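Long-range contact in selenium-binding protein (Sulfolobus tokodaii, PDB 2ECE), which is of unproven function but belongs to the selenium-binding protein family of beta propellers and may, like its relatives, bind selenium: residues L33-V47 against K59-L73. Numbering follows the deposited sequence.
Sequences LYTGTGINRADFIAV and KIVHKVELPYINDEL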
ATOM      1  N   LEU A  33      11.756  -8.450   2.420  1.00 22.27           N
ATOM      2  CA  LEU A  33      11.576  -9.589   3.303  1.00 22.95           C
ATOM      3  C   LEU A  33      12.147 -10.919   2.806  1.00 24.79           C
ATOM      4  O   LEU A  33      12.260 -11.159   1.604  1.00 24.85           O
ATOM      5  CB  LEU A  33      10.085  -9.780   3.584  1.00 21.48           C
ATOM      6  CG  LEU A  33       9.220  -9.992   2.328  1.00 22.03           C
ATOM      7  CD1 LEU A  33       7.994 -10.811   2.682  1.00 21.07           C
ATOM      8  CD2 LEU A  33       8.820  -8.641   1.738  1.00 21.91           C
ATOM      9  N   TYR A  34      12.503 -11.772   3.760  1.00 24.82           N
ATOM     10  CA  TYR A  34      13.000 -13.114   3.476  1.00 25.16           C
ATOM     11  C   TYR A  34      11.917 -14.071   3.979  1.00 26.31           C
ATOM     12  O   TYR A  34      11.984 -15.284   3.765  1.00 27.46           O
ATOM     13  CB  TYR A  34      14.320 -13.370   4.206  1.00 23.44           C
ATOM     14  CG  TYR A  34      15.530 -12.821   3.477  1.00 24.08           C
ATOM     15  CD1 TYR A  34      15.913 -13.337   2.236  1.00 23.99           C
ATOM     16  CD2 TYR A  34      16.290 -11.786   4.019  1.00 23.45           C
ATOM     17  CE1 TYR A  34      17.022 -12.833   1.556  1.00 23.19           C
ATOM     18  CE2 TYR A  34      17.401 -11.277   3.346  1.00 23.07           C
ATOM     19  CZ  TYR A  34      17.759 -11.804   2.120  1.00 23.09           C
ATOM     20  OH  TYR A  34      18.855 -11.315   1.456  1.00 25.18           O
ATOM     21  N   THR A  35      10.917 -13.504   4.650  1.00 26.10           N
ATOM     22  CA  THR A  35       9.803 -14.281   5.174  1.00 25.78           C
ATOM     23  C   THR A  35       9.094 -14.950   3.998  1.00 26.82           C
ATOM     24  O   THR A  35       8.663 -14.278   3.060  1.00 27.40           O
ATOM     25  CB  THR A  35       8.790 -13.381   5.923  1.00 25.46           C
ATOM     26  OG1 THR A  35       9.453 -12.676   6.976  1.00 23.83           O
ATOM     27  CG2 THR A  35       7.684 -14.219   6.525  1.00 26.54           C
ATOM     28  N   GLY A  36       8.995 -16.276   4.036  1.00 27.47           N
ATOM     29  CA  GLY A  36       8.334 -16.995   2.959  1.00 27.17           C
ATOM     30  C   GLY A  36       9.270 -17.502   1.870  1.00 28.52           C
ATOM     31  O   GLY A  36       8.846 -18.225   0.963  1.00 26.73           O
ATOM     32  N   THR A  37      10.545 -17.135   1.956  1.00 27.96           N
ATOM     33  CA  THR A  37      11.522 -17.560   0.959  1.00 29.79           C
ATOM     34  C   THR A  37      12.257 -18.818   1.387  1.00 32.31           C
ATOM     35  O   THR A  37      12.941 -19.448   0.582  1.00 32.52           O
ATOM     36  CB  THR A  37      12.586 -16.490   0.729  1.00 27.51           C
ATOM     37  OG1 THR A  37      13.351 -16.331   1.932  1.00 24.43           O
ATOM     38  CG2 THR A  37      11.933 -15.162   0.332  1.00 23.67           C
ATOM     39  N   GLY A  38      12.131 -19.170   2.660  1.00 34.63           N
ATOM     40  CA  GLY A  38      12.814 -20.348   3.157  1.00 36.73           C
ATOM     41  C   GLY A  38      14.203 -19.994   3.641  1.00 37.73           C
ATOM     42  O   GLY A  38      14.935 -20.850   4.134  1.00 39.94           O
ATOM     43  N   ILE A  39      14.572 -18.725   3.499  1.00 36.77           N
ATOM     44  CA  ILE A  39      15.880 -18.258   3.935  1.00 35.98           C
ATOM     45  C   ILE A  39      15.792 -17.706   5.349  1.00 36.32           C
ATOM     46  O   ILE A  39      15.001 -16.805   5.629  1.00 35.02           O
ATOM     47  CB  ILE A  39      16.413 -17.186   2.976  1.00 35.82           C
ATOM     48  CG1 ILE A  39      16.702 -17.835   1.622  1.00 34.83           C
ATOM     49  CG2 ILE A  39      17.669 -16.540   3.547  1.00 34.91           C
ATOM     50  CD1 ILE A  39      16.805 -16.868   0.491  1.00 34.91           C
ATOM     51  N   ASN A  40      16.612 -18.257   6.237  1.00 36.14           N
ATOM     52  CA  ASN A  40      16.620 -17.854   7.636  1.00 37.01           C
ATOM     53  C   ASN A  40      17.414 -16.576   7.899  1.00 36.45           C
ATOM     54  O   ASN A  40      18.491 -16.613   8.494  1.00 36.66           O
ATOM     55  CB  ASN A  40      17.157 -19.007   8.498  1.00 38.91           C
ATOM     56  CG  ASN A  40      16.801 -18.856   9.966  1.00 41.37           C
ATOM     57  OD1 ASN A  40      15.670 -18.505  10.311  1.00 41.48           O
ATOM     58  ND2 ASN A  40      17.760 -19.139  10.841  1.00 42.48           N
ATOM     59  N   ARG A  41      16.867 -15.449   7.442  1.00 35.12           N
ATOM     60  CA  ARG A  41      17.471 -14.126   7.621  1.00 32.97           C
ATOM     61  C   ARG A  41      16.368 -13.117   7.913  1.00 28.83           C
ATOM     62  O   ARG A  41      15.247 -13.258   7.438  1.00 27.40           O
ATOM     63  CB  ARG A  41      18.197 -13.660   6.360  1.00 34.87           C
ATOM     64  CG  ARG A  41      19.525 -14.308   6.079  1.00 40.29           C
ATOM     65  CD  ARG A  41      20.128 -13.654   4.844  1.00 44.91           C
ATOM     66  NE  ARG A  41      21.061 -14.531   4.144  1.00 48.53           N
ATOM     67  CZ  ARG A  41      21.506 -14.307   2.912  1.00 50.20           C
ATOM     68  NH1 ARG A  41      21.101 -13.234   2.245  1.00 51.58           N
ATOM     69  NH2 ARG A  41      22.351 -15.156   2.340  1.00 51.03           N
ATOM     70  N   ALA A  42      16.700 -12.087   8.676  1.00 25.70           N
ATOM     71  CA  ALA A  42      15.731 -11.060   9.029  1.00 24.30           C
ATOM     72  C   ALA A  42      15.309 -10.219   7.830  1.00 23.37           C
ATOM     73  O   ALA A  42      16.039 -10.105   6.842  1.00 21.97           O
ATOM     74  CB  ALA A  42      16.307 -10.154  10.111  1.00 25.02           C
ATOM     75  N   ASP A  43      14.113  -9.646   7.911  1.00 22.51           N
ATOM     76  CA  ASP A  43      13.630  -8.772   6.853  1.00 21.04           C
ATOM     77  C   ASP A  43      14.450  -7.494   7.039  1.00 20.46           C
ATOM     78  O   ASP A  43      15.199  -7.381   8.013  1.00 18.94           O
ATOM     79  CB  ASP A  43      12.130  -8.509   7.027  1.00 19.82           C
ATOM     80  CG  ASP A  43      11.295  -9.769   6.853  1.00 19.45           C
ATOM     81  OD1 ASP A  43      11.855 -10.796   6.404  1.00 19.60           O
ATOM     82  OD2 ASP A  43      10.080  -9.736   7.146  1.00 18.26           O
ATOM     83  N   PHE A  44      14.320  -6.539   6.125  1.00 18.96           N
ATOM     84  CA  PHE A  44      15.101  -5.312   6.218  1.00 18.98           C
ATOM     85  C   PHE A  44      14.536  -4.190   5.363  1.00 19.03           C
ATOM     86  O   PHE A  44      13.711  -4.415   4.479  1.00 19.47           O
ATOM     87  CB  PHE A  44      16.545  -5.578   5.766  1.00 18.70           C
ATOM     88  CG  PHE A  44      16.652  -6.073   4.340  1.00 19.72           C
ATOM     89  CD1 PHE A  44      16.924  -5.188   3.294  1.00 20.12           C
ATOM     90  CD2 PHE A  44      16.477  -7.427   4.043  1.00 17.77           C
ATOM     91  CE1 PHE A  44      17.027  -5.642   1.974  1.00 20.34           C
ATOM     92  CE2 PHE A  44      16.575  -7.892   2.731  1.00 20.24           C
ATOM     93  CZ  PHE A  44      16.854  -6.994   1.688  1.00 19.84           C
ATOM     94  N   ILE A  45      14.996  -2.977   5.642  1.00 20.92           N
ATOM     95  CA  ILE A  45      14.593  -1.806   4.874  1.00 21.06           C
ATOM     96  C   ILE A  45      15.787  -1.506   3.984  1.00 21.80           C
ATOM     97  O   ILE A  45      16.906  -1.327   4.471  1.00 22.33           O
ATOM     98  CB  ILE A  45      14.333  -0.574   5.769  1.00 20.73           C
ATOM     99  CG1 ILE A  45      13.002  -0.732   6.511  1.00 18.18           C
ATOM    100  CG2 ILE A  45      14.324   0.700   4.907  1.00 20.11           C
ATOM    101  CD1 ILE A  45      11.776  -0.612   5.614  1.00 18.10           C
ATOM    102  N   ALA A  46      15.559  -1.472   2.679  1.00 21.50           N
ATOM    103  CA  ALA A  46      16.648  -1.188   1.760  1.00 21.23           C
ATOM    104  C   ALA A  46      16.628   0.279   1.384  1.00 22.40           C
ATOM    105  O   ALA A  46      15.558   0.863   1.195  1.00 21.70           O
ATOM    106  CB  ALA A  46      16.516  -2.047   0.516  1.00 22.62           C
ATOM    107  N   VAL A  47      17.814   0.876   1.295  1.00 22.78           N
ATOM    108  CA  VAL A  47      17.932   2.273   0.911  1.00 22.25           C
ATOM    109  C   VAL A  47      18.451   2.285  -0.521  1.00 21.86           C
ATOM    110  O   VAL A  47      19.588   1.896  -0.777  1.00 23.79           O
ATOM    111  CB  VAL A  47      18.922   3.033   1.816  1.00 21.09           C
ATOM    112  CG1 VAL A  47      18.977   4.495   1.404  1.00 20.83           C
ATOM    113  CG2 VAL A  47      18.493   2.913   3.275  1.00 19.43           C
ATOM    114  N   LYS A  59      21.245   1.794  -7.101  1.00 26.01           N
ATOM    115  CA  LYS A  59      21.964   0.847  -6.258  1.00 26.76           C
ATOM    116  C   LYS A  59      21.427   0.849  -4.837  1.00 26.70           C
ATOM    117  O   LYS A  59      20.955   1.874  -4.351  1.00 26.32           O
ATOM    118  CB  LYS A  59      23.439   1.215  -6.165  1.00 27.96           C
ATOM    119  CG  LYS A  59      24.345   0.764  -7.287  1.00 31.77           C
ATOM    120  CD  LYS A  59      25.769   1.120  -6.883  1.00 33.10           C
ATOM    121  CE  LYS A  59      26.826   0.508  -7.776  1.00 34.21           C
ATOM    122  NZ  LYS A  59      28.165   0.961  -7.312  1.00 36.53           N
ATOM    123  N   ILE A  60      21.510  -0.297  -4.169  1.00 26.37           N
ATOM    124  CA  ILE A  60      21.098  -0.374  -2.774  1.00 25.89           C
ATOM    125  C   ILE A  60      22.352   0.129  -2.076  1.00 26.30           C
ATOM    126  O   ILE A  60      23.408  -0.498  -2.168  1.00 27.28           O
ATOM    127  CB  ILE A  60      20.842  -1.816  -2.331  1.00 25.35           C
ATOM    128  CG1 ILE A  60      19.630  -2.383  -3.070  1.00 26.01           C
ATOM    129  CG2 ILE A  60      20.642  -1.857  -0.825  1.00 27.19           C
ATOM    130  CD1 ILE A  60      19.484  -3.891  -2.944  1.00 26.42           C
ATOM    131  N   VAL A  61      22.260   1.260  -1.392  1.00 24.86           N
ATOM    132  CA  VAL A  61      23.435   1.806  -0.738  1.00 24.21           C
ATOM    133  C   VAL A  61      23.529   1.456   0.739  1.00 24.95           C
ATOM    134  O   VAL A  61      24.559   1.691   1.372  1.00 24.43           O
ATOM    135  CB  VAL A  61      23.486   3.328  -0.923  1.00 24.31           C
ATOM    136  CG1 VAL A  61      23.572   3.654  -2.405  1.00 23.61           C
ATOM    137  CG2 VAL A  61      22.252   3.966  -0.312  1.00 21.17           C
ATOM    138  N   HIS A  62      22.458   0.879   1.280  1.00 24.68           N
ATOM    139  CA  HIS A  62      22.429   0.487   2.685  1.00 24.47           C
ATOM    140  C   HIS A  62      21.212  -0.387   2.967  1.00 24.23           C
ATOM    141  O   HIS A  62      20.181  -0.277   2.305  1.00 21.68           O
ATOM    142  CB  HIS A  62      22.383   1.724   3.590  1.00 24.93           C
ATOM    143  CG  HIS A  62      22.514   1.415   5.052  1.00 26.71           C
ATOM    144  ND1 HIS A  62      23.687   0.962   5.616  1.00 28.36           N
ATOM    145  CD2 HIS A  62      21.615   1.486   6.065  1.00 25.39           C
ATOM    146  CE1 HIS A  62      23.508   0.769   6.911  1.00 27.26           C
ATOM    147  NE2 HIS A  62      22.259   1.080   7.209  1.00 27.46           N
ATOM    148  N   LYS A  63      21.355  -1.259   3.956  1.00 24.06           N
ATOM    149  CA  LYS A  63      20.282  -2.148   4.364  1.00 25.78           C
ATOM    150  C   LYS A  63      20.137  -2.043   5.871  1.00 25.87           C
ATOM    151  O   LYS A  63      21.096  -2.246   6.615  1.00 26.29           O
ATOM    152  CB  LYS A  63      20.594  -3.600   3.978  1.00 25.54           C
ATOM    153  CG  LYS A  63      20.554  -3.892   2.480  1.00 24.67           C
ATOM    154  CD  LYS A  63      20.787  -5.378   2.215  1.00 29.30           C
ATOM    155  CE  LYS A  63      20.662  -5.717   0.737  1.00 29.68           C
ATOM    156  NZ  LYS A  63      20.741  -7.186   0.497  1.00 32.74           N
ATOM    157  N   VAL A  64      18.945  -1.679   6.321  1.00 25.60           N
ATOM    158  CA  VAL A  64      18.695  -1.584   7.750  1.00 25.28           C
ATOM    159  C   VAL A  64      18.199  -2.972   8.131  1.00 25.75           C
ATOM    160  O   VAL A  64      17.000  -3.255   8.097  1.00 22.69           O
ATOM    161  CB  VAL A  64      17.609  -0.543   8.062  1.00 24.97           C
ATOM    162  CG1 VAL A  64      17.448  -0.400   9.568  1.00 24.07           C
ATOM    163  CG2 VAL A  64      17.984   0.799   7.432  1.00 21.87           C
ATOM    164  N   GLU A  65      19.141  -3.848   8.458  1.00 25.78           N
ATOM    165  CA  GLU A  65      18.812  -5.213   8.829  1.00 28.49           C
ATOM    166  C   GLU A  65      18.156  -5.269  10.214  1.00 27.83           C
ATOM    167  O   GLU A  65      18.658  -4.688  11.180  1.00 27.78           O
ATOM    168  CB  GLU A  65      20.081  -6.074   8.741  1.00 31.91           C
ATOM    169  CG  GLU A  65      20.461  -6.344   7.279  1.00 37.61           C
ATOM    170  CD  GLU A  65      21.876  -6.871   7.073  1.00 41.11           C
ATOM    171  OE1 GLU A  65      22.578  -7.158   8.068  1.00 43.41           O
ATOM    172  OE2 GLU A  65      22.280  -7.001   5.895  1.00 42.60           O
ATOM    173  N   LEU A  66      17.014  -5.950  10.291  1.00 25.58           N
ATOM    174  CA  LEU A  66      16.258  -6.062  11.539  1.00 25.44           C
ATOM    175  C   LEU A  66      16.815  -7.112  12.500  1.00 25.25           C
ATOM    176  O   LEU A  66      17.427  -8.084  12.075  1.00 24.22           O
ATOM    177  CB  LEU A  66      14.789  -6.359  11.222  1.00 23.44           C
ATOM    178  CG  LEU A  66      14.166  -5.295  10.307  1.00 23.47           C
ATOM    179  CD1 LEU A  66      12.728  -5.658   9.991  1.00 20.53           C
ATOM    180  CD2 LEU A  66      14.247  -3.927  10.988  1.00 22.57           C
ATOM    181  N   PRO A  67      16.600  -6.924  13.814  1.00 25.40           N
ATOM    182  CA  PRO A  67      17.081  -7.845  14.853  1.00 26.77           C
ATOM    183  C   PRO A  67      16.331  -9.163  15.005  1.00 27.59           C
ATOM    184  O   PRO A  67      16.793 -10.048  15.720  1.00 29.50           O
ATOM    185  CB  PRO A  67      17.008  -7.000  16.119  1.00 26.30           C
ATOM    186  CG  PRO A  67      15.798  -6.152  15.860  1.00 26.62           C
ATOM    187  CD  PRO A  67      16.023  -5.713  14.426  1.00 24.29           C
ATOM    188  N   TYR A  68      15.176  -9.297  14.362  1.00 26.47           N
ATOM    189  CA  TYR A  68      14.421 -10.545  14.454  1.00 27.45           C
ATOM    190  C   TYR A  68      14.086 -11.080  13.072  1.00 27.55           C
ATOM    191  O   TYR A  68      14.155 -10.357  12.077  1.00 26.10           O
ATOM    192  CB  TYR A  68      13.112 -10.366  15.236  1.00 27.48           C
ATOM    193  CG  TYR A  68      13.270  -9.827  16.636  1.00 28.72           C
ATOM    194  CD1 TYR A  68      13.206  -8.459  16.885  1.00 27.86           C
ATOM    195  CD2 TYR A  68      13.485 -10.686  17.716  1.00 29.08           C
ATOM    196  CE1 TYR A  68      13.348  -7.953  18.174  1.00 28.11           C
ATOM    197  CE2 TYR A  68      13.630 -10.192  19.011  1.00 29.58           C
ATOM    198  CZ  TYR A  68      13.559  -8.826  19.233  1.00 29.12           C
ATOM    199  OH  TYR A  68      13.692  -8.329  20.507  1.00 27.40           O
ATOM    200  N   ILE A  69      13.699 -12.348  13.024  1.00 26.87           N
ATOM    201  CA  ILE A  69      13.348 -13.003  11.776  1.00 28.23           C
ATOM    202  C   ILE A  69      11.830 -13.162  11.660  1.00 27.79           C
ATOM    203  O   ILE A  69      11.123 -13.166  12.664  1.00 29.35           O
ATOM    204  CB  ILE A  69      14.050 -14.385  11.692  1.00 30.30           C
ATOM    205  CG1 ILE A  69      15.558 -14.174  11.528  1.00 29.48           C
ATOM    206  CG2 ILE A  69      13.500 -15.197  10.541  1.00 30.86           C
ATOM    207  CD1 ILE A  69      16.388 -15.417  11.762  1.00 33.09           C
ATOM    208  N   ASN A  70      11.345 -13.265  10.426  1.00 27.17           N
ATOM    209  CA  ASN A  70       9.923 -13.431  10.118  1.00 27.69           C
ATOM    210  C   ASN A  70       8.949 -12.330  10.558  1.00 25.64           C
ATOM    211  O   ASN A  70       7.819 -12.623  10.940  1.00 25.54           O
ATOM    212  CB  ASN A  70       9.415 -14.782  10.640  1.00 31.77           C
ATOM    213  CG  ASN A  70      10.046 -15.956   9.917  1.00 34.73           C
ATOM    214  OD1 ASN A  70      10.219 -15.932   8.694  1.00 38.30           O
ATOM    215  ND2 ASN A  70      10.382 -16.996  10.666  1.00 38.45           N
ATOM    216  N   ASP A  71       9.372 -11.068  10.495  1.00 22.97           N
ATOM    217  CA  ASP A  71       8.490  -9.952  10.855  1.00 21.89           C
ATOM    218  C   ASP A  71       7.406  -9.829   9.785  1.00 20.92           C
ATOM    219  O   ASP A  71       6.258  -9.505  10.083  1.00 21.36           O
ATOM    220  CB  ASP A  71       9.260  -8.617  10.880  1.00 21.93           C
ATOM    221  CG  ASP A  71      10.011  -8.375  12.187  1.00 21.40           C
ATOM    222  OD1 ASP A  71       9.375  -8.340  13.264  1.00 20.54           O
ATOM    223  OD2 ASP A  71      11.244  -8.195  12.134  1.00 18.97           O
ATOM    224  N   GLU A  72       7.816 -10.121   8.550  1.00 21.45           N
ATOM    225  CA  GLU A  72       7.023 -10.010   7.324  1.00 20.80           C
ATOM    226  C   GLU A  72       6.766  -8.525   7.123  1.00 20.88           C
ATOM    227  O   GLU A  72       5.683  -8.017   7.422  1.00 20.00           O
ATOM    228  CB  GLU A  72       5.695 -10.784   7.371  1.00 22.26           C
ATOM    229  CG  GLU A  72       4.758 -10.549   6.136  1.00 23.02           C
ATOM    230  CD  GLU A  72       4.673 -11.728   5.144  1.00 24.48           C
ATOM    231  OE1 GLU A  72       4.614 -12.896   5.585  1.00 23.95           O
ATOM    232  OE2 GLU A  72       4.637 -11.486   3.914  1.00 24.08           O
ATOM    233  N   LEU A  73       7.794  -7.819   6.657  1.00 20.33           N
ATOM    234  CA  LEU A  73       7.657  -6.393   6.384  1.00 19.34           C
ATOM    235  C   LEU A  73       6.685  -6.293   5.233  1.00 18.71           C
ATOM    236  O   LEU A  73       6.560  -7.237   4.432  1.00 16.97           O
ATOM    237  CB  LEU A  73       8.995  -5.757   5.991  1.00 18.80           C
ATOM    238  CG  LEU A  73      10.032  -5.599   7.111  1.00 21.19           C
ATOM    239  CD1 LEU A  73      11.041  -4.528   6.729  1.00 19.40           C
ATOM    240  CD2 LEU A  73       9.341  -5.200   8.407  1.00 20.66           C
TER
HETATM  241  O   HOH W   1      12.656 -12.888   7.943  1.00 22.27           O
HETATM  242  O   HOH W   2      12.139  -9.899  10.192  1.00 22.05           O
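Phe44 and Lys63 lie on one face of an antiparallel strand pair, where the extended lysine chain runs past the ring, Lys63 CD 3.8 Å from Phe44 CE1; its aliphatic stem covers part of the buried ring while the ammonium end can reach toward the surface. On the reverse face Ile45 and Val64 meet CB to CB at 4.0 Å, and their backbones exchange two hydrogen bonds.

Where the strands give way to loops, Ala42 CB fits against the carbonyl oxygens of Leu66 and Tyr68, a tight place suited to a small side chain, and Ile69 lies along 40-42. Asp43 sits in the turn at 71-73, its CG beside its own backbone N (chi1 -65°). Asp43 OD2 takes Leu73 N at 3.0 Å on its anti side, tilted about 30° out of the carboxylate plane, and Thr35 OG1 at 3.0 Å on its syn lone pair; OD1 accepts from Tyr34 N and a water. A short acid thus ties both loops together. Leu73 CG packs against Asp43 CB (3.6 Å), and Thr35 CG2 abuts Glu72 OE1, salt-bridged to Arg104 and hydrogen-bonded to Ser403.

The hairpin belongs to a four-stranded propeller blade: 60-65 and 443-449 are outermost, 44-49 is bordered by 27-33, and Ile45 and Val64 reach Ile111 and Ile122 of the next sheet.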